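Local coordinates for protein signal recognition particle receptor FtsY (Sulfolobus acidocaldarius, PDB 5L3S) that is an archaeal receptor for the signal recognition particle, built from an SRP54-type helical bundle domain and a nucleotide-binding domain of the P-loop NTPase clan, at residues Phe32-Ser37 / Glu42-Ile47; Thr139-Ala142 / Glu146-Ala149; Val270-Val275 / Asp280-Phe285. All blocks are in the same frame, centred on the assembly; numbering follows the deposited sequence.

Contact 1 (Phe32-Ser37 / Glu42-Ile47); sequences FQLLDS and EVTEKI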
loop_
_atom_site.group_PDB
_atom_site.type_symbol
_atom_site.label_atom_id
_atom_site.label_comp_id
_atom_site.label_asym_id
_atom_site.label_seq_id
_atom_site.Cartn_x
_atom_site.Cartn_y
_atom_site.Cartn_z
ATOM N N PHE B 32 -14.263 13.730 9.443
ATOM C CA PHE B 32 -14.232 13.244 8.070
ATOM C C PHE B 32 -12.976 13.676 7.309
ATOM O O PHE B 32 -12.510 12.967 6.418
ATOM C CB PHE B 32 -15.532 13.586 7.354
ATOM C CG PHE B 32 -16.713 12.872 7.932
ATOM C CD1 PHE B 32 -16.782 11.487 7.886
ATOM C CD2 PHE B 32 -17.728 13.570 8.571
ATOM C CE1 PHE B 32 -17.854 10.814 8.438
ATOM C CE2 PHE B 32 -18.792 12.903 9.123
ATOM C CZ PHE B 32 -18.856 11.525 9.059
ATOM N N GLN B 33 -12.412 14.816 7.690
ATOM C CA GLN B 33 -11.149 15.266 7.121
ATOM C C GLN B 33 -10.003 14.337 7.526
ATOM O O GLN B 33 -9.203 13.924 6.686
ATOM C CB GLN B 33 -10.852 16.716 7.543
ATOM C CG GLN B 33 -9.593 17.291 6.902
ATOM C CD GLN B 33 -9.527 18.811 6.979
ATOM O OE1 GLN B 33 -10.416 19.460 7.540
ATOM N NE2 GLN B 33 -8.469 19.386 6.413
ATOM N N LEU B 34 -9.923 14.005 8.812
ATOM C CA LEU B 34 -8.893 13.086 9.292
ATOM C C LEU B 34 -9.068 11.688 8.693
ATOM O O LEU B 34 -8.095 11.064 8.269
ATOM C CB LEU B 34 -8.904 13.003 10.821
ATOM C CG LEU B 34 -8.574 14.315 11.561
ATOM C CD1 LEU B 34 -8.841 14.201 13.057
ATOM C CD2 LEU B 34 -7.147 14.693 11.298
ATOM N N LEU B 35 -10.302 11.193 8.658
ATOM C CA LEU B 35 -10.556 9.851 8.112
ATOM C C LEU B 35 -10.129 9.798 6.651
ATOM O O LEU B 35 -9.498 8.831 6.211
ATOM C CB LEU B 35 -12.041 9.465 8.231
ATOM C CG LEU B 35 -12.603 9.212 9.643
ATOM C CD1 LEU B 35 -14.122 8.972 9.588
ATOM C CD2 LEU B 35 -11.903 8.026 10.301
ATOM N N ASP B 36 -10.466 10.850 5.909
ATOM C CA ASP B 36 -10.078 10.965 4.506
ATOM C C ASP B 36 -8.560 11.006 4.347
ATOM O O ASP B 36 -8.033 10.668 3.292
ATOM C CB ASP B 36 -10.681 12.228 3.886
ATOM C CG ASP B 36 -10.434 12.315 2.384
ATOM O OD1 ASP B 36 -10.707 11.326 1.664
ATOM O OD2 ASP B 36 -9.953 13.368 1.918
ATOM N N SER B 37 -7.868 11.451 5.391
ATOM C CA SER B 37 -6.419 11.583 5.364
ATOM C C SER B 37 -5.725 10.300 5.823
ATOM O O SER B 37 -4.518 10.292 6.071
ATOM C CB SER B 37 -5.993 12.742 6.279
ATOM O OG SER B 37 -6.434 13.983 5.752
ATOM N N GLU B 42 -10.068 4.672 14.919
ATOM C CA GLU B 42 -9.866 4.614 16.363
ATOM C C GLU B 42 -8.992 5.772 16.882
ATOM O O GLU B 42 -9.248 6.324 17.947
ATOM C CB GLU B 42 -9.270 3.253 16.745
ATOM C CG GLU B 42 -10.166 2.038 16.404
ATOM C CD GLU B 42 -10.174 1.646 14.912
ATOM O OE1 GLU B 42 -9.229 1.995 14.168
ATOM O OE2 GLU B 42 -11.143 0.980 14.482
ATOM N N VAL B 43 -7.965 6.134 16.121
ATOM C CA VAL B 43 -7.087 7.237 16.497
ATOM C C VAL B 43 -7.787 8.584 16.297
ATOM O O VAL B 43 -7.683 9.483 17.133
ATOM C CB VAL B 43 -5.767 7.186 15.699
ATOM C CG1 VAL B 43 -4.931 8.449 15.922
ATOM C CG2 VAL B 43 -4.992 5.943 16.091
ATOM N N THR B 44 -8.505 8.710 15.187
ATOM C CA THR B 44 -9.324 9.896 14.919
ATOM C C THR B 44 -10.299 10.172 16.055
ATOM O O THR B 44 -10.414 11.306 16.530
ATOM C CB THR B 44 -10.069 9.742 13.588
ATOM O OG1 THR B 44 -9.129 9.880 12.517
ATOM C CG2 THR B 44 -11.155 10.797 13.428
ATOM N N GLU B 45 -10.997 9.135 16.505
ATOM C CA GLU B 45 -11.929 9.296 17.618
ATOM C C GLU B 45 -11.247 9.786 18.909
ATOM O O GLU B 45 -11.745 10.700 19.577
ATOM C CB GLU B 45 -12.690 8.003 17.879
ATOM C CG GLU B 45 -13.750 8.144 18.960
ATOM C CD GLU B 45 -14.714 6.976 18.994
ATOM O OE1 GLU B 45 -14.542 6.033 18.185
ATOM O OE2 GLU B 45 -15.643 7.004 19.833
ATOM N N LYS B 46 -10.110 9.189 19.259
ATOM C CA LYS B 46 -9.421 9.574 20.497
ATOM C C LYS B 46 -8.925 11.011 20.417
ATOM O O LYS B 46 -9.051 11.772 21.366
ATOM C CB LYS B 46 -8.249 8.636 20.790
ATOM C CG LYS B 46 -8.648 7.240 21.234
ATOM C CD LYS B 46 -7.433 6.323 21.261
ATOM C CE LYS B 46 -7.755 4.956 21.839
ATOM N NZ LYS B 46 -6.639 3.990 21.588
ATOM N N ILE B 47 -8.371 11.384 19.271
ATOM C CA ILE B 47 -7.854 12.735 19.096
ATOM C C ILE B 47 -8.962 13.781 19.210
ATOM O O ILE B 47 -8.781 14.844 19.822
ATOM C CB ILE B 47 -7.117 12.855 17.749
ATOM C CG1 ILE B 47 -5.729 12.227 17.878
ATOM C CG2 ILE B 47 -6.989 14.306 17.316
ATOM C CD1 ILE B 47 -4.979 12.162 16.583
#
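T44 has a chi1 of -73°, which puts OG1 beside its backbone N and turns CG2 anti to that N. The two branches form a short fork that meets L34 and L35. The helix backbone points L34 CB toward T44. L34 has its CG anti to its own carbonyl carbon (chi1 -63°), and the chain then runs on extended through chi2, which carries CD1 to T44 CG2. T44 OG1 lies 3.6 Å from L34 CB. T44 CG2 is 4.1 Å from L34 CB and also 4.1 Å from L34 CD1. L34 is therefore touched by both branches of the threonine, and the two side chains run at an oblique angle. L35 adds a second, lighter contact. Its CD2 comes within 4.0 Å of T44 OG1, and the two side chains cross nearly at a right angle.

No hydrogen bond passes between the segments. The T44 hydroxyl is buried, but S40 O, four residues back, accepts its bond. A weaker bond goes to V39 O. OG1 thus meets the leucines through van der Waals contact alone. The CA atoms of L34 and T44 are 6.5 Å apart, a spacing consistent with the short threonine side chain. Within 32-37, S37 OG bonds to Q33 O at 2.9 Å.

The contact joins helices 20-36 and 41-55, which follow each other in the SRP54-type helical bundle domain. F32 and L35 also pack on apolar side chains of another protein chain. Helix 287-295 lies against Q33 and S37, with I294 O accepting from Q33 NE2. Helix 258-266 packs on V43, K46 and I47, where I47 rests on L260.

Contact 2 (Thr139-Ala142 / Glu146-Ala149); sequences TFRA and EQLA. With GNP (phosphoaminophosphonic acid-guanylate ester), chain R; GOL (glycerol), chain U.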
loop_
_atom_site.group_PDB
_atom_site.type_symbol
_atom_site.label_atom_id
_atom_site.label_comp_id
_atom_site.label_asym_id
_atom_site.label_seq_id
_atom_site.Cartn_x
_atom_site.Cartn_y
_atom_site.Cartn_z
ATOM N N THR B 139 17.233 -12.726 -0.275
ATOM C CA THR B 139 17.775 -13.825 -1.062
ATOM C C THR B 139 16.639 -14.702 -1.585
ATOM O O THR B 139 16.862 -15.808 -2.084
ATOM C CB THR B 139 18.725 -14.698 -0.220
ATOM O OG1 THR B 139 18.006 -15.226 0.898
ATOM C CG2 THR B 139 19.903 -13.863 0.313
ATOM N N PHE B 140 15.418 -14.215 -1.473
ATOM C CA PHE B 140 14.257 -15.030 -1.853
ATOM C C PHE B 140 13.584 -14.606 -3.152
ATOM O O PHE B 140 13.327 -15.432 -4.034
ATOM C CB PHE B 140 13.206 -15.056 -0.737
ATOM C CG PHE B 140 11.867 -15.608 -1.179
ATOM C CD1 PHE B 140 11.624 -16.972 -1.155
ATOM C CD2 PHE B 140 10.860 -14.762 -1.633
ATOM C CE1 PHE B 140 10.399 -17.489 -1.581
ATOM C CE2 PHE B 140 9.643 -15.269 -2.062
ATOM C CZ PHE B 140 9.410 -16.632 -2.024
ATOM N N ARG B 141 13.251 -13.329 -3.265
ATOM C CA ARG B 141 12.324 -12.934 -4.323
ATOM C C ARG B 141 13.014 -12.849 -5.673
ATOM O O ARG B 141 14.174 -12.455 -5.761
ATOM C CB ARG B 141 11.630 -11.613 -3.996
ATOM C CG ARG B 141 10.283 -11.457 -4.722
ATOM C CD ARG B 141 10.065 -10.028 -5.174
ATOM N NE ARG B 141 11.129 -9.576 -6.070
ATOM C CZ ARG B 141 11.803 -8.445 -5.901
ATOM N NH1 ARG B 141 11.502 -7.657 -4.878
ATOM N NH2 ARG B 141 12.762 -8.092 -6.752
ATOM N N ALA B 142 12.298 -13.235 -6.719
ATOM C CA ALA B 142 12.824 -13.170 -8.079
ATOM C C ALA B 142 13.457 -11.808 -8.402
ATOM O O ALA B 142 12.863 -10.737 -8.172
ATOM C CB ALA B 142 11.732 -13.519 -9.098
ATOM N N GLU B 146 19.434 -8.674 -8.527
ATOM C CA GLU B 146 19.657 -7.953 -9.797
ATOM C C GLU B 146 19.109 -6.521 -9.734
ATOM O O GLU B 146 19.703 -5.584 -10.292
ATOM C CB GLU B 146 19.011 -8.677 -10.987
ATOM C CG GLU B 146 19.668 -10.012 -11.422
ATOM C CD GLU B 146 19.209 -11.221 -10.612
ATOM O OE1 GLU B 146 18.609 -11.047 -9.530
ATOM O OE2 GLU B 146 19.476 -12.361 -11.049
ATOM N N GLN B 147 17.955 -6.369 -9.091
ATOM C CA GLN B 147 17.331 -5.071 -8.897
ATOM C C GLN B 147 18.293 -4.151 -8.118
ATOM O O GLN B 147 18.543 -3.007 -8.511
ATOM C CB GLN B 147 16.013 -5.243 -8.116
ATOM C CG GLN B 147 15.162 -3.958 -8.004
ATOM C CD GLN B 147 13.977 -4.092 -7.048
ATOM O OE1 GLN B 147 13.768 -5.140 -6.424
ATOM N NE2 GLN B 147 13.184 -3.026 -6.940
ATOM N N LEU B 148 18.844 -4.658 -7.022
ATOM C CA LEU B 148 19.807 -3.852 -6.229
ATOM C C LEU B 148 21.100 -3.607 -6.974
ATOM O O LEU B 148 21.711 -2.551 -6.818
ATOM C CB LEU B 148 20.166 -4.528 -4.902
ATOM C CG LEU B 148 19.309 -4.314 -3.656
ATOM C CD1 LEU B 148 19.825 -5.234 -2.559
ATOM C CD2 LEU B 148 19.351 -2.850 -3.200
ATOM N N ALA B 149 21.538 -4.591 -7.767
ATOM C CA ALA B 149 22.778 -4.458 -8.520
ATOM C C ALA B 149 22.707 -3.308 -9.528
ATOM O O ALA B 149 23.696 -2.597 -9.741
ATOM C CB ALA B 149 23.152 -5.788 -9.214
HETATM P PG GNP R . 9.699 -6.309 -2.106
HETATM O O1G GNP R . 11.192 -6.441 -1.919
HETATM O O2G GNP R . 9.158 -7.272 -3.155
HETATM O O3G GNP R . 8.887 -6.558 -0.854
HETATM N N3B GNP R . 9.379 -4.824 -2.611
HETATM P PB GNP R . 10.049 -3.525 -1.898
HETATM O O1B GNP R . 11.499 -3.699 -1.815
HETATM O O2B GNP R . 9.400 -3.312 -0.595
HETATM O O3A GNP R . 9.719 -2.368 -2.817
HETATM P PA GNP R . 10.427 -1.888 -4.091
HETATM O O1A GNP R . 11.618 -1.044 -3.747
HETATM O O2A GNP R . 10.658 -3.022 -5.039
HETATM O "O5'" GNP R . 9.432 -0.859 -4.732
HETATM C "C5'" GNP R . 8.131 -1.256 -5.270
HETATM C "C4'" GNP R . 7.691 -0.227 -6.297
HETATM O "O4'" GNP R . 7.315 1.037 -5.635
HETATM C "C3'" GNP R . 8.764 0.143 -7.302
HETATM O "O3'" GNP R . 8.144 0.394 -8.551
HETATM C "C2'" GNP R . 9.340 1.452 -6.734
HETATM O "O2'" GNP R . 9.897 2.258 -7.757
HETATM C "C1'" GNP R . 8.021 2.082 -6.258
HETATM N N9 GNP R . 8.229 3.132 -5.261
HETATM C C8 GNP R . 8.972 3.085 -4.113
HETATM N N7 GNP R . 8.937 4.206 -3.413
HETATM C C5 GNP R . 8.104 5.027 -4.168
HETATM C C6 GNP R . 7.688 6.356 -3.933
HETATM O O6 GNP R . 8.020 7.067 -2.973
HETATM N N1 GNP R . 6.855 6.838 -4.947
HETATM C C2 GNP R . 6.455 6.089 -6.043
HETATM N N2 GNP R . 5.654 6.671 -6.934
HETATM N N3 GNP R . 6.845 4.840 -6.267
HETATM C C4 GNP R . 7.665 4.383 -5.300
HETATM C C1 GOL U . 17.696 -13.408 -7.454
HETATM O O1 GOL U . 18.276 -12.230 -6.939
HETATM C C2 GOL U . 17.365 -14.315 -6.277
HETATM O O2 GOL U . 16.776 -13.532 -5.256
HETATM C C3 GOL U . 16.401 -15.404 -6.730
HETATM O O3 GOL U . 16.157 -16.302 -5.668
HETATM O O HOH W 1 12.440 -4.993 -4.213
#
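R141 and Q147 are joined by a direct hydrogen bond. R141 NH2 donates to Q147 OE1 at 3.1 Å with an N-H...O angle of 163°. The acceptor lies in the guanidinium plane, but the donor sits above the amide carbonyl plane. The two flat groups are turned 50° apart, and the side chains cross at about a right angle.

A second set of bonds fixes the arginine from the backbone of the next residue, A142. R141 NE and NH2 both donate to A142 O, each at 3.0 Å, and approach it from the same face of the carbonyl plane. The bends at chi2 and chi3 fold the side chain back to make this grip possible. It holds the guanidinium against rotation.

Bonds to the bound phosphoaminophosphonic acid-guanylate ester come next. R141 NH1 donates to its O2G at 2.9 Å. The extended Q147 side chain carries NE2 to O2A at 3.2 Å, and this bond is almost straight (177°).

A water completes the network. It accepts from R141 NH1 and donates to Q147 OE1 and to ligand O2A. Separately, a glycerol, probably from the crystallisation liquor, bonds to R141 O and E146 OE1.

R141 also touches a second bound copy of the ligand. D138 to A142 read DTFRA, part of the DTFRAAA motif of SRP-type GTPases, here set against a P-loop NTPase phosphate site.

Contact 3 (Val270-Val275 / Asp280-Phe285); sequences VVYMGV and DDLIPF. With GNP (phosphoaminophosphonic acid-guanylate ester), chain R.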
loop_
_atom_site.group_PDB
_atom_site.type_symbol
_atom_site.label_atom_id
_atom_site.label_comp_id
_atom_site.label_asym_id
_atom_site.label_seq_id
_atom_site.Cartn_x
_atom_site.Cartn_y
_atom_site.Cartn_z
ATOM N N VAL B 270 8.269 9.291 12.013
ATOM C CA VAL B 270 8.580 9.187 10.605
ATOM C C VAL B 270 9.789 10.073 10.383
ATOM O O VAL B 270 9.786 11.230 10.813
ATOM C CB VAL B 270 7.419 9.706 9.744
ATOM C CG1 VAL B 270 7.797 9.680 8.260
ATOM C CG2 VAL B 270 6.145 8.888 9.998
ATOM N N VAL B 271 10.839 9.547 9.753
ATOM C CA VAL B 271 12.050 10.352 9.547
ATOM C C VAL B 271 12.181 10.896 8.117
ATOM O O VAL B 271 12.731 11.975 7.910
ATOM C CB VAL B 271 13.343 9.599 9.964
ATOM C CG1 VAL B 271 13.446 9.519 11.477
ATOM C CG2 VAL B 271 13.380 8.200 9.320
ATOM N N TYR B 272 11.681 10.154 7.131
ATOM C CA TYR B 272 11.705 10.636 5.755
ATOM C C TYR B 272 10.438 10.227 5.033
ATOM O O TYR B 272 9.735 9.332 5.467
ATOM C CB TYR B 272 12.897 10.057 4.984
ATOM C CG TYR B 272 14.217 10.427 5.559
ATOM C CD1 TYR B 272 14.783 11.658 5.284
ATOM C CD2 TYR B 272 14.899 9.557 6.393
ATOM C CE1 TYR B 272 16.000 12.028 5.820
ATOM C CE2 TYR B 272 16.117 9.916 6.953
ATOM C CZ TYR B 272 16.665 11.151 6.657
ATOM O OH TYR B 272 17.874 11.517 7.197
ATOM N N MET B 273 10.152 10.902 3.926
ATOM C CA MET B 273 9.079 10.473 3.050
ATOM C C MET B 273 9.568 10.315 1.611
ATOM O O MET B 273 10.267 11.182 1.080
ATOM C CB MET B 273 7.931 11.469 3.109
ATOM C CG MET B 273 7.140 11.391 4.419
ATOM S SD MET B 273 5.976 12.727 4.452
ATOM C CE MET B 273 7.154 14.069 4.376
ATOM N N GLY B 274 9.176 9.212 0.989
ATOM C CA GLY B 274 9.432 8.985 -0.419
ATOM C C GLY B 274 8.374 9.655 -1.264
ATOM O O GLY B 274 7.188 9.536 -0.996
ATOM N N VAL B 275 8.804 10.400 -2.271
ATOM C CA VAL B 275 7.866 11.143 -3.090
ATOM C C VAL B 275 8.092 10.908 -4.585
ATOM O O VAL B 275 7.859 11.790 -5.399
ATOM C CB VAL B 275 7.946 12.660 -2.780
ATOM C CG1 VAL B 275 7.441 12.945 -1.370
ATOM C CG2 VAL B 275 9.371 13.151 -2.939
ATOM N N ASP B 280 16.601 11.181 -5.842
ATOM C CA ASP B 280 16.410 12.442 -5.093
ATOM C C ASP B 280 15.034 12.526 -4.415
ATOM O O ASP B 280 14.787 13.423 -3.603
ATOM C CB ASP B 280 16.584 13.623 -6.052
ATOM C CG ASP B 280 16.922 14.926 -5.337
ATOM O OD1 ASP B 280 17.656 14.882 -4.324
ATOM O OD2 ASP B 280 16.462 15.999 -5.799
ATOM N N ASP B 281 14.133 11.595 -4.738
ATOM C CA ASP B 281 12.736 11.708 -4.275
ATOM C C ASP B 281 12.513 11.288 -2.819
ATOM O O ASP B 281 11.721 10.401 -2.522
ATOM C CB ASP B 281 11.785 10.973 -5.223
ATOM C CG ASP B 281 11.796 11.576 -6.618
ATOM O OD1 ASP B 281 12.224 12.737 -6.752
ATOM O OD2 ASP B 281 11.393 10.899 -7.579
ATOM N N LEU B 282 13.217 11.958 -1.915
ATOM C CA LEU B 282 13.162 11.630 -0.505
ATOM C C LEU B 282 13.241 12.964 0.241
ATOM O O LEU B 282 14.133 13.754 -0.010
ATOM C CB LEU B 282 14.364 10.752 -0.129
ATOM C CG LEU B 282 14.381 10.127 1.273
ATOM C CD1 LEU B 282 13.394 9.004 1.388
ATOM C CD2 LEU B 282 15.784 9.657 1.658
ATOM N N ILE B 283 12.299 13.219 1.141
ATOM C CA ILE B 283 12.343 14.436 1.942
ATOM C C ILE B 283 12.285 14.123 3.434
ATOM O O ILE B 283 11.703 13.121 3.837
ATOM C CB ILE B 283 11.210 15.426 1.560
ATOM C CG1 ILE B 283 9.848 14.743 1.661
ATOM C CG2 ILE B 283 11.424 15.978 0.148
ATOM C CD1 ILE B 283 8.665 15.718 1.485
ATOM N N PRO B 284 12.907 14.976 4.267
ATOM C CA PRO B 284 12.783 14.717 5.703
ATOM C C PRO B 284 11.364 15.020 6.150
ATOM O O PRO B 284 10.675 15.780 5.467
ATOM C CB PRO B 284 13.768 15.717 6.336
ATOM C CG PRO B 284 13.925 16.801 5.316
ATOM C CD PRO B 284 13.810 16.103 3.977
ATOM N N PHE B 285 10.932 14.422 7.256
ATOM C CA PHE B 285 9.581 14.640 7.772
ATOM C C PHE B 285 9.587 15.833 8.704
ATOM O O PHE B 285 10.447 15.946 9.583
ATOM C CB PHE B 285 9.088 13.407 8.532
ATOM C CG PHE B 285 7.693 13.557 9.108
ATOM C CD1 PHE B 285 6.579 13.227 8.355
ATOM C CD2 PHE B 285 7.506 14.025 10.404
ATOM C CE1 PHE B 285 5.302 13.364 8.879
ATOM C CE2 PHE B 285 6.237 14.164 10.932
ATOM C CZ PHE B 285 5.132 13.825 10.163
HETATM P PG GNP R . 9.699 -6.309 -2.106
HETATM O O1G GNP R . 11.192 -6.441 -1.919
HETATM O O2G GNP R . 9.158 -7.272 -3.155
HETATM O O3G GNP R . 8.887 -6.558 -0.854
HETATM N N3B GNP R . 9.379 -4.824 -2.611
HETATM P PB GNP R . 10.049 -3.525 -1.898
HETATM O O1B GNP R . 11.499 -3.699 -1.815
HETATM O O2B GNP R . 9.400 -3.312 -0.595
HETATM O O3A GNP R . 9.719 -2.368 -2.817
HETATM P PA GNP R . 10.427 -1.888 -4.091
HETATM O O1A GNP R . 11.618 -1.044 -3.747
HETATM O O2A GNP R . 10.658 -3.022 -5.039
HETATM O "O5'" GNP R . 9.432 -0.859 -4.732
HETATM C "C5'" GNP R . 8.131 -1.256 -5.270
HETATM C "C4'" GNP R . 7.691 -0.227 -6.297
HETATM O "O4'" GNP R . 7.315 1.037 -5.635
HETATM C "C3'" GNP R . 8.764 0.143 -7.302
HETATM O "O3'" GNP R . 8.144 0.394 -8.551
HETATM C "C2'" GNP R . 9.340 1.452 -6.734
HETATM O "O2'" GNP R . 9.897 2.258 -7.757
HETATM C "C1'" GNP R . 8.021 2.082 -6.258
HETATM N N9 GNP R . 8.229 3.132 -5.261
HETATM C C8 GNP R . 8.972 3.085 -4.113
HETATM N N7 GNP R . 8.937 4.206 -3.413
HETATM C C5 GNP R . 8.104 5.027 -4.168
HETATM C C6 GNP R . 7.688 6.356 -3.933
HETATM O O6 GNP R . 8.020 7.067 -2.973
HETATM N N1 GNP R . 6.855 6.838 -4.947
HETATM C C2 GNP R . 6.455 6.089 -6.043
HETATM N N2 GNP R . 5.654 6.671 -6.934
HETATM N N3 GNP R . 6.845 4.840 -6.267
HETATM C C4 GNP R . 7.665 4.383 -5.300
#
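V270 and F285 form the dense end of this hairpin. F285 CG is anti to its backbone N (chi1 180°), which lays the ring under V270. V270 CB sits over one face, 4.1 Å from the ring centroid, in a CH-pi contact. M273 SD meets the ring at its edge, 4.0 Å from F285 CD1, a Met-aromatic contact. M273 CE then packs on I283 CD1 at 3.7 Å. Y272 is buried too, with its CB 3.8 Å from L282 CD1.

The backbones of M273 and I283 make an antiparallel hydrogen-bonded pair: M273 N to I283 O is 2.7 Å, and I283 N to M273 O is 2.9 Å. F285 N to V271 O and V275 N to D281 O extend the pairing on either side. G274 and V275 belong to the pocket of the bound phosphoaminophosphonic acid-guanylate ester. G274 has no side chain, and ligand O6 comes within 3.1 Å of G274 C.

The other side is looser. P284 and D280 are exposed. V275 and D281 are partly exposed and meet through V275 CG2 and D281 CB, 4.0 Å apart.

Strand 270-274 runs between strands 244-248 and 282-284, the latter at the edge of the sheet within this chain. Helix 114-127 packs on Y272 and L282. Helix 258-266 touches V270 and F285. W289 of helix 287-295 packs on M273 and I283.

Overall arrangement
The three contacts follow one another along the chain without overlap. Contact 1 belongs to the SRP54-type helical bundle domain, contacts 2 and 3 to the GTPase domain. The centres of contacts 1 and 2 are about 38 Å apart, on opposite sides of the chain's centre. Contact 3 is about 23 Å from contact 1 and about 24 Å from contact 2, centre to centre. Helices 258-266 and 287-295 touch both contact 1 and contact 3, so they link the bundle to the edge of the sheet. Helix 114-127 packs on both contact 2 and contact 3. These two contacts also meet one ligand molecule, at its phosphates and its base respectively.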